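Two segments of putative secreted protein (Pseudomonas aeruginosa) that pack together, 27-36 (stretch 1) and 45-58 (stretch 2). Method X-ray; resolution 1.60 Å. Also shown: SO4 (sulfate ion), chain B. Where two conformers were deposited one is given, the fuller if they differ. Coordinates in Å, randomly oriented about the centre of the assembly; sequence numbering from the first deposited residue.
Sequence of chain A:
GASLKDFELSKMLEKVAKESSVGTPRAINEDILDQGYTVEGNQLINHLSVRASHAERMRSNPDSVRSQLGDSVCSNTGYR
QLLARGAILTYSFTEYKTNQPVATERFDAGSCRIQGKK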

ATOM      1  N   ALA A  27       1.478  -7.039  13.719  1.00 16.52           N
ATOM      2  CA  ALA A  27       1.376  -8.259  12.941  1.00 18.36           C
ATOM      3  C   ALA A  27      -0.015  -8.362  12.312  1.00 23.68           C
ATOM      4  O   ALA A  27      -1.054  -8.215  13.009  1.00 25.66           O
ATOM      5  N   ILE A  28      -0.020  -8.585  10.996  1.00 21.15           N
ATOM      6  CA  ILE A  28      -1.226  -8.960  10.236  1.00 23.47           C
ATOM      7  C   ILE A  28      -1.467 -10.450  10.491  1.00 23.23           C
ATOM      8  O   ILE A  28      -2.584 -10.890  10.703  1.00 26.26           O
ATOM      9  N   ASN A  29      -0.400 -11.214  10.386  1.00 20.66           N
ATOM     10  CA  ASN A  29      -0.350 -12.633  10.742  1.00 23.44           C
ATOM     11  C   ASN A  29       1.092 -12.989  11.159  1.00 23.31           C
ATOM     12  O   ASN A  29       1.925 -12.100  11.309  1.00 23.75           O
ATOM     13  N   GLU A  30       1.386 -14.273  11.326  1.00 24.07           N
ATOM     14  CA  GLU A  30       2.698 -14.763  11.699  1.00 24.19           C
ATOM     15  C   GLU A  30       3.832 -14.353  10.731  1.00 19.89           C
ATOM     16  O   GLU A  30       4.987 -14.308  11.149  1.00 24.38           O
ATOM     17  N   ASP A  31       3.484 -14.124   9.470  1.00 21.81           N
ATOM     18  CA  ASP A  31       4.467 -13.818   8.414  1.00 19.28           C
ATOM     19  C   ASP A  31       4.547 -12.360   7.998  1.00 22.01           C
ATOM     20  O   ASP A  31       5.582 -11.971   7.471  1.00 20.82           O
ATOM     21  N   ILE A  32       3.503 -11.569   8.244  1.00 19.13           N
ATOM     22  CA  ILE A  32       3.430 -10.217   7.701  1.00 17.51           C
ATOM     23  C   ILE A  32       3.276  -9.186   8.812  1.00 16.16           C
ATOM     24  O   ILE A  32       2.340  -9.274   9.608  1.00 18.13           O
ATOM     25  N   LEU A  33       4.161  -8.179   8.810  1.00 15.55           N
ATOM     26  CA  LEU A  33       4.051  -6.991   9.672  1.00 16.46           C
ATOM     27  C   LEU A  33       3.551  -5.822   8.842  1.00 16.65           C
ATOM     28  O   LEU A  33       4.118  -5.501   7.790  1.00 15.21           O
ATOM     29  N   ASP A  34       2.485  -5.212   9.318  1.00 15.59           N
ATOM     30  CA  ASP A  34       2.034  -3.931   8.792  1.00 14.72           C
ATOM     31  C   ASP A  34       2.954  -2.844   9.410  1.00 16.39           C
ATOM     32  O   ASP A  34       2.894  -2.561  10.620  1.00 15.33           O
ATOM     33  N   GLN A  35       3.752  -2.196   8.582  1.00 14.91           N
ATOM     34  CA  GLN A  35       4.732  -1.183   9.039  1.00 14.58           C
ATOM     35  C   GLN A  35       4.230   0.236   8.894  1.00 15.97           C
ATOM     36  O   GLN A  35       4.982   1.168   9.145  1.00 17.55           O
ATOM     37  N   GLY A  36       2.953   0.396   8.526  1.00 16.25           N
ATOM     38  CA  GLY A  36       2.333   1.720   8.442  1.00 15.33           C
ATOM     39  C   GLY A  36       2.460   2.300   7.055  1.00 12.66           C
ATOM     40  O   GLY A  36       2.676   1.577   6.078  1.00 14.05           O
ATOM     41  N   ILE A  45       1.326   4.848   0.467  1.00 12.94           N
ATOM     42  CA  ILE A  45       2.095   3.607   0.433  1.00 13.84           C
ATOM     43  C   ILE A  45       1.959   2.925   1.777  1.00 12.82           C
ATOM     44  O   ILE A  45       2.306   3.523   2.800  1.00 14.15           O
ATOM     45  N   ASN A  46       1.500   1.674   1.788  1.00 13.66           N
ATOM     46  CA  ASN A  46       1.464   0.843   2.965  1.00 14.22           C
ATOM     47  C   ASN A  46       2.698  -0.025   2.816  1.00 12.50           C
ATOM     48  O   ASN A  46       2.850  -0.766   1.818  1.00 16.31           O
ATOM     49  N   HIS A  47       3.592   0.056   3.786  1.00 13.12           N
ATOM     50  CA  HIS A  47       4.786  -0.747   3.812  1.00 14.20           C
ATOM     51  C   HIS A  47       4.504  -1.956   4.687  1.00 12.66           C
ATOM     52  O   HIS A  47       4.023  -1.800   5.804  1.00 13.47           O
ATOM     53  N   LEU A  48       4.853  -3.152   4.193  1.00 13.82           N
ATOM     54  CA  LEU A  48       4.709  -4.378   4.942  1.00 14.78           C
ATOM     55  C   LEU A  48       5.990  -5.216   4.791  1.00 15.55           C
ATOM     56  O   LEU A  48       6.633  -5.179   3.712  1.00 14.45           O
ATOM     57  N   SER A  49       6.381  -5.917   5.863  1.00 15.18           N
ATOM     58  CA  SER A  49       7.504  -6.876   5.791  1.00 12.93           C
ATOM     59  C   SER A  49       6.892  -8.269   5.775  1.00 15.09           C
ATOM     60  O   SER A  49       5.832  -8.502   6.380  1.00 15.47           O
ATOM     61  N   VAL A  50       7.590  -9.183   5.121  1.00 15.51           N
ATOM     62  CA  VAL A  50       7.119 -10.560   4.891  1.00 14.86           C
ATOM     63  C   VAL A  50       8.267 -11.481   5.207  1.00 17.46           C
ATOM     64  O   VAL A  50       9.366 -11.295   4.688  1.00 16.42           O
ATOM     65  N   ARG A  51       8.001 -12.516   5.996  1.00 14.37           N
ATOM     66  CA  ARG A  51       9.001 -13.553   6.236  1.00 17.17           C
ATOM     67  C   ARG A  51       9.294 -14.355   4.969  1.00 15.62           C
ATOM     68  O   ARG A  51       8.490 -14.403   4.039  1.00 15.75           O
ATOM     69  N   ALA A  52      10.484 -14.932   4.964  1.00 16.25           N
ATOM     70  CA  ALA A  52      11.112 -15.543   3.793  1.00 16.52           C
ATOM     71  C   ALA A  52      10.243 -16.559   3.088  1.00 16.75           C
ATOM     72  O   ALA A  52      10.130 -16.525   1.859  1.00 16.68           O
ATOM     73  N   SER A  53       9.630 -17.467   3.843  1.00 18.12           N
ATOM     74  CA  SER A  53       8.819 -18.524   3.210  0.50 20.64           C
ATOM     75  C   SER A  53       7.573 -17.978   2.531  1.00 18.02           C
ATOM     76  O   SER A  53       7.276 -18.364   1.394  1.00 22.28           O
ATOM     77  N   HIS A  54       6.865 -17.077   3.192  1.00 18.42           N
ATOM     78  CA  HIS A  54       5.709 -16.446   2.596  1.00 15.89           C
ATOM     79  C   HIS A  54       6.120 -15.518   1.429  1.00 17.36           C
ATOM     80  O   HIS A  54       5.392 -15.395   0.466  1.00 16.62           O
ATOM     81  N   ALA A  55       7.272 -14.864   1.536  1.00 16.60           N
ATOM     82  CA  ALA A  55       7.776 -14.029   0.442  1.00 15.96           C
ATOM     83  C   ALA A  55       7.916 -14.869  -0.850  1.00 16.69           C
ATOM     84  O   ALA A  55       7.621 -14.390  -1.950  1.00 16.53           O
ATOM     85  N   GLU A  56       8.396 -16.102  -0.694  1.00 15.93           N
ATOM     86  CA  GLU A  56       8.517 -17.027  -1.834  1.00 17.02           C
ATOM     87  C   GLU A  56       7.173 -17.389  -2.426  1.00 15.17           C
ATOM     88  O   GLU A  56       7.027 -17.424  -3.650  1.00 17.49           O
ATOM     89  N   ARG A  57       6.180 -17.651  -1.576  1.00 16.62           N
ATOM     90  CA  ARG A  57       4.821 -17.922  -2.047  1.00 18.18           C
ATOM     91  C   ARG A  57       4.276 -16.736  -2.811  1.00 16.73           C
ATOM     92  O   ARG A  57       3.642 -16.910  -3.868  1.00 19.48           O
HETATM   93  N   MSE A  58       4.523 -15.523  -2.298  1.00 17.25           N
HETATM   94  CA  MSE A  58       4.130 -14.300  -3.010  1.00 14.87           C
HETATM   95  C   MSE A  58       4.777 -14.154  -4.376  1.00 15.82           C
HETATM   96  O   MSE A  58       4.095 -13.902  -5.355  1.00 15.13           O
TER

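The contact is an antiparallel strand pair, extended at one end by polar contacts between the loop at Asp31 and the helix, with a small apolar cluster on one face, a Gln35–Ser49 patch on the other, and polar side chains and bridging waters around them. The ladder is held by main-chain hydrogen bonds, among them Leu33 N to Ser49 O (3.0 Å) and Gln35 N to His47 O (2.8 Å).

Ile32, Asp34, Leu48 and Val50 share one face. Ile32 (chi1 m, chi2 t) sets its CG2 3.6 Å from CD2 of Leu48, while its CG1 lies 4.3 Å from CG1 of Val50, which adopts the t rotamer. Ile32 CD1 reaches further, to 3.7 Å from His54 CD2 in the helix. Leu48, with chi1 m but chi2 between wells at 101°, also meets Ile28 (m, m), whose CG1 is 4.2 Å from Leu48 CD2.

Beyond this cluster the face turns polar. Asp34 and Asn46 both take chi1 t, and Asn46 ND2 donates to Asp34 OD1 (2.9 Å) and to Gly36 O (3.0 Å). Because Asp34 OD1 also accepts from Gly36 N (3.0 Å), one carboxylate oxygen ties the partner strand to its own backbone. Water 4 donates to Asn46 OD1 (2.7 Å) and, weakly, to Asp34 OD2 (3.0 Å).

On the opposite face, Leu33 (m, t) places its CB 3.4 Å from OG of Ser49, whose chi1 is p. Gln35 (m, t) extends alongside the partner strand, bringing NE2 to 3.6 Å from Ser49 CB and OE1 to 3.8 Å from His47 CB. Water 5 lies 2.9 Å from both Gln35 OE1 and Leu48 O. Water 2 links Ser49 OG (2.8 Å) to Asp31 O, to which it donates at 3.1 Å.

Asp31 (chi1 m) connects the loop before the first strand to the start of the helix. Asn29 OD1 accepts from Asp31 N (2.9 Å), bracing this turn. The Asp31 carboxylate lies beside the helix, with OD2 3.7 Å from His54 CB and in a long salt bridge with Arg57 NH2 (3.7 Å). Two waters bridge the carboxylate to the helix: water 3 donates to Asp31 OD2 (2.7 Å) and accepts from Arg57 NH1 (2.9 Å), whereas water 1 accepts from His54 N (2.9 Å) and donates weakly to Asp31 OD1 (2.8 Å).

At the N-cap position, Arg51 (m, t, t) brings its CD to 3.5 Å from Glu30 O. Its NH1 donates to O4 of the sulfate (2.8 Å), which also accepts at O1 from Ala52 N (3.0 Å).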

ATOM      1  CB  ALA A  27       1.697  -9.483  13.796  1.00 22.10           C
ATOM      2  CB  ILE A  28      -1.068  -8.683   8.712  1.00 22.64           C
ATOM      3  CG1 ILE A  28      -1.038  -7.167   8.410  1.00 27.77           C
ATOM      4  CG2 ILE A  28      -2.192  -9.350   7.866  1.00 31.02           C
ATOM      5  CD1 ILE A  28      -2.207  -6.330   8.997  1.00 28.73           C
ATOM      6  CB  ASN A  29      -0.920 -13.451   9.578  1.00 26.77           C
ATOM      7  CG  ASN A  29      -0.154 -13.289   8.284  1.00 29.59           C
ATOM      8  OD1 ASN A  29       1.055 -13.147   8.280  1.00 23.62           O
ATOM      9  ND2 ASN A  29      -0.857 -13.380   7.177  1.00 35.50           N
ATOM     10  CB  GLU A  30       2.685 -16.314  11.779  1.00 29.24           C
ATOM     11  CG  GLU A  30       1.839 -16.914  12.924  1.00 40.55           C
ATOM     12  CD  GLU A  30       2.380 -16.674  14.337  1.00 59.70           C
ATOM     13  OE1 GLU A  30       3.531 -16.191  14.484  1.00 72.20           O
ATOM     14  OE2 GLU A  30       1.639 -16.989  15.312  1.00 68.75           O
ATOM     15  CB  ASP A  31       4.186 -14.634   7.174  1.00 22.01           C
ATOM     16  CG  ASP A  31       4.341 -16.124   7.398  1.00 18.78           C
ATOM     17  OD1 ASP A  31       5.336 -16.543   8.029  1.00 27.62           O
ATOM     18  OD2 ASP A  31       3.473 -16.832   6.863  1.00 25.44           O
ATOM     19  CB  ILE A  32       2.278 -10.089   6.692  1.00 19.32           C
ATOM     20  CG1 ILE A  32       2.480 -11.003   5.477  1.00 22.21           C
ATOM     21  CG2 ILE A  32       2.150  -8.669   6.177  1.00 18.12           C
ATOM     22  CD1 ILE A  32       1.236 -11.190   4.676  1.00 26.33           C
ATOM     23  CB  LEU A  33       5.376  -6.558  10.336  1.00 17.61           C
ATOM     24  CG  LEU A  33       6.031  -7.257  11.490  1.00 28.94           C
ATOM     25  CD1 LEU A  33       7.296  -6.487  11.835  1.00 19.77           C
ATOM     26  CD2 LEU A  33       5.064  -7.314  12.689  1.00 20.20           C
ATOM     27  CB  ASP A  34       0.565  -3.716   9.149  1.00 15.97           C
ATOM     28  CG  ASP A  34      -0.014  -2.422   8.581  1.00 19.23           C
ATOM     29  OD1 ASP A  34       0.710  -1.557   8.016  1.00 17.16           O
ATOM     30  OD2 ASP A  34      -1.240  -2.267   8.750  1.00 20.92           O
ATOM     31  CB  GLN A  35       6.063  -1.343   8.313  1.00 15.75           C
ATOM     32  CG  GLN A  35       6.627  -2.731   8.404  1.00 16.29           C
ATOM     33  CD  GLN A  35       7.850  -2.880   7.550  1.00 21.47           C
ATOM     34  OE1 GLN A  35       7.827  -2.562   6.372  1.00 26.16           O
ATOM     35  NE2 GLN A  35       8.890  -3.395   8.113  1.00 21.27           N
ATOM     36  CB  ILE A  45       3.591   3.869   0.167  1.00 14.83           C
ATOM     37  CG1 ILE A  45       3.843   4.627  -1.115  1.00 14.24           C
ATOM     38  CG2 ILE A  45       4.413   2.507   0.191  1.00 13.17           C
ATOM     39  CD1 ILE A  45       5.186   5.324  -1.197  1.00 17.01           C
ATOM     40  CB  ASN A  46       0.157   0.007   2.962  1.00 17.33           C
ATOM     41  CG  ASN A  46      -0.127  -0.757   4.251  1.00 16.27           C
ATOM     42  OD1 ASN A  46      -1.060  -1.564   4.268  1.00 17.11           O
ATOM     43  ND2 ASN A  46       0.669  -0.553   5.310  1.00 13.08           N
ATOM     44  CB  HIS A  47       5.918   0.051   4.456  1.00 11.46           C
ATOM     45  CG  HIS A  47       6.221   1.358   3.754  1.00 13.10           C
ATOM     46  ND1 HIS A  47       7.183   1.496   2.773  1.00 15.18           N
ATOM     47  CD2 HIS A  47       5.688   2.585   3.926  1.00 14.31           C
ATOM     48  CE1 HIS A  47       7.211   2.751   2.359  1.00 17.01           C
ATOM     49  NE2 HIS A  47       6.314   3.434   3.040  1.00 14.73           N
ATOM     50  CB  LEU A  48       3.496  -5.158   4.494  1.00 16.97           C
ATOM     51  CG  LEU A  48       2.126  -4.446   4.643  1.00 15.09           C
ATOM     52  CD1 LEU A  48       1.685  -3.891   3.266  1.00 18.57           C
ATOM     53  CD2 LEU A  48       1.083  -5.377   5.290  1.00 15.27           C
ATOM     54  CB  SER A  49       8.512  -6.756   6.937  1.00 15.19           C
ATOM     55  OG  SER A  49       7.950  -7.021   8.180  1.00 19.61           O
ATOM     56  CB  VAL A  50       6.708 -10.821   3.425  1.00 19.73           C
ATOM     57  CG1 VAL A  50       6.016 -12.197   3.308  1.00 20.56           C
ATOM     58  CG2 VAL A  50       5.803  -9.780   2.958  1.00 20.90           C
ATOM     59  CB  ARG A  51       8.626 -14.412   7.425  1.00 17.74           C
ATOM     60  CG  ARG A  51       8.712 -13.541   8.706  1.00 20.99           C
ATOM     61  CD  ARG A  51       8.305 -14.244   9.961  1.00 26.94           C
ATOM     62  NE  ARG A  51       8.432 -13.332  11.127  1.00 32.98           N
ATOM     63  CZ  ARG A  51       9.509 -13.201  11.920  1.00 33.69           C
ATOM     64  NH1 ARG A  51      10.610 -13.927  11.703  1.00 21.55           N
ATOM     65  NH2 ARG A  51       9.477 -12.340  12.957  1.00 33.19           N
ATOM     66  CB  ALA A  52      12.468 -16.182   4.210  1.00 17.97           C
ATOM     67  CB  SER A  53       8.468 -19.663   4.176  0.50 22.99           C
ATOM     68  OG  SER A  53       9.618 -20.453   4.419  0.50 20.79           O
ATOM     69  CB  HIS A  54       4.918 -15.663   3.616  1.00 17.21           C
ATOM     70  CG  HIS A  54       3.573 -15.214   3.118  1.00 23.02           C
ATOM     71  ND1 HIS A  54       2.669 -16.091   2.563  1.00 40.55           N
ATOM     72  CD2 HIS A  54       2.993 -13.998   3.060  1.00 40.71           C
ATOM     73  CE1 HIS A  54       1.580 -15.442   2.212  1.00 37.24           C
ATOM     74  NE2 HIS A  54       1.751 -14.169   2.500  1.00 36.79           N
ATOM     75  CB  ALA A  55       9.147 -13.400   0.814  1.00 15.00           C
ATOM     76  CB  GLU A  56       9.317 -18.263  -1.476  1.00 18.08           C
ATOM     77  CG  GLU A  56      10.810 -17.973  -1.326  1.00 25.47           C
ATOM     78  CD  GLU A  56      11.506 -17.671  -2.671  1.00 33.32           C
ATOM     79  OE1 GLU A  56      11.503 -16.513  -3.147  1.00 31.57           O
ATOM     80  OE2 GLU A  56      12.110 -18.612  -3.235  1.00 36.51           O
ATOM     81  CB  ARG A  57       3.874 -18.256  -0.889  1.00 20.31           C
ATOM     82  CG  ARG A  57       4.222 -19.530  -0.150  1.00 31.48           C
ATOM     83  CD  ARG A  57       3.019 -20.128   0.612  1.00 41.53           C
ATOM     84  NE  ARG A  57       2.397 -19.326   1.691  1.00 41.30           N
ATOM     85  CZ  ARG A  57       2.881 -19.106   2.928  1.00 39.98           C
ATOM     86  NH1 ARG A  57       4.088 -19.507   3.308  1.00 25.71           N
ATOM     87  NH2 ARG A  57       2.148 -18.407   3.802  1.00 53.64           N
HETATM   88  CB  MSE A  58       4.359 -13.044  -2.178  1.00 13.82           C
HETATM   89  CG  MSE A  58       3.448 -13.017  -1.013  1.00 16.18           C
HETATM   90 SE   MSE A  58       3.704 -11.484   0.128  0.75 17.16          SE
HETATM   91  CE  MSE A  58       2.874 -10.171  -1.038  1.00 17.58           C
TER
HETATM   92  S   SO4 B   1      12.365 -15.279   8.145  1.00 40.86           S
HETATM   93  O1  SO4 B   1      12.219 -14.122   7.239  1.00 28.43           O
HETATM   94  O2  SO4 B   1      11.527 -16.449   7.840  1.00 44.78           O
HETATM   95  O3  SO4 B   1      13.755 -15.724   8.103  1.00 47.19           O
HETATM   96  O4  SO4 B   1      11.987 -14.864   9.511  1.00 41.13           O
HETATM   97  O   HOH W   1       7.238 -17.131   6.038  0.50 14.42           O
HETATM   98  O   HOH W   2       7.488  -9.750   8.632  1.00 19.98           O
HETATM   99  O   HOH W   3       5.003 -18.943   6.034  1.00 27.74           O
HETATM  100  O   HOH W   4      -2.278  -3.142   6.123  1.00 25.60           O
HETATM  101  O   HOH W   5       8.341  -2.794   3.571  1.00 20.40           O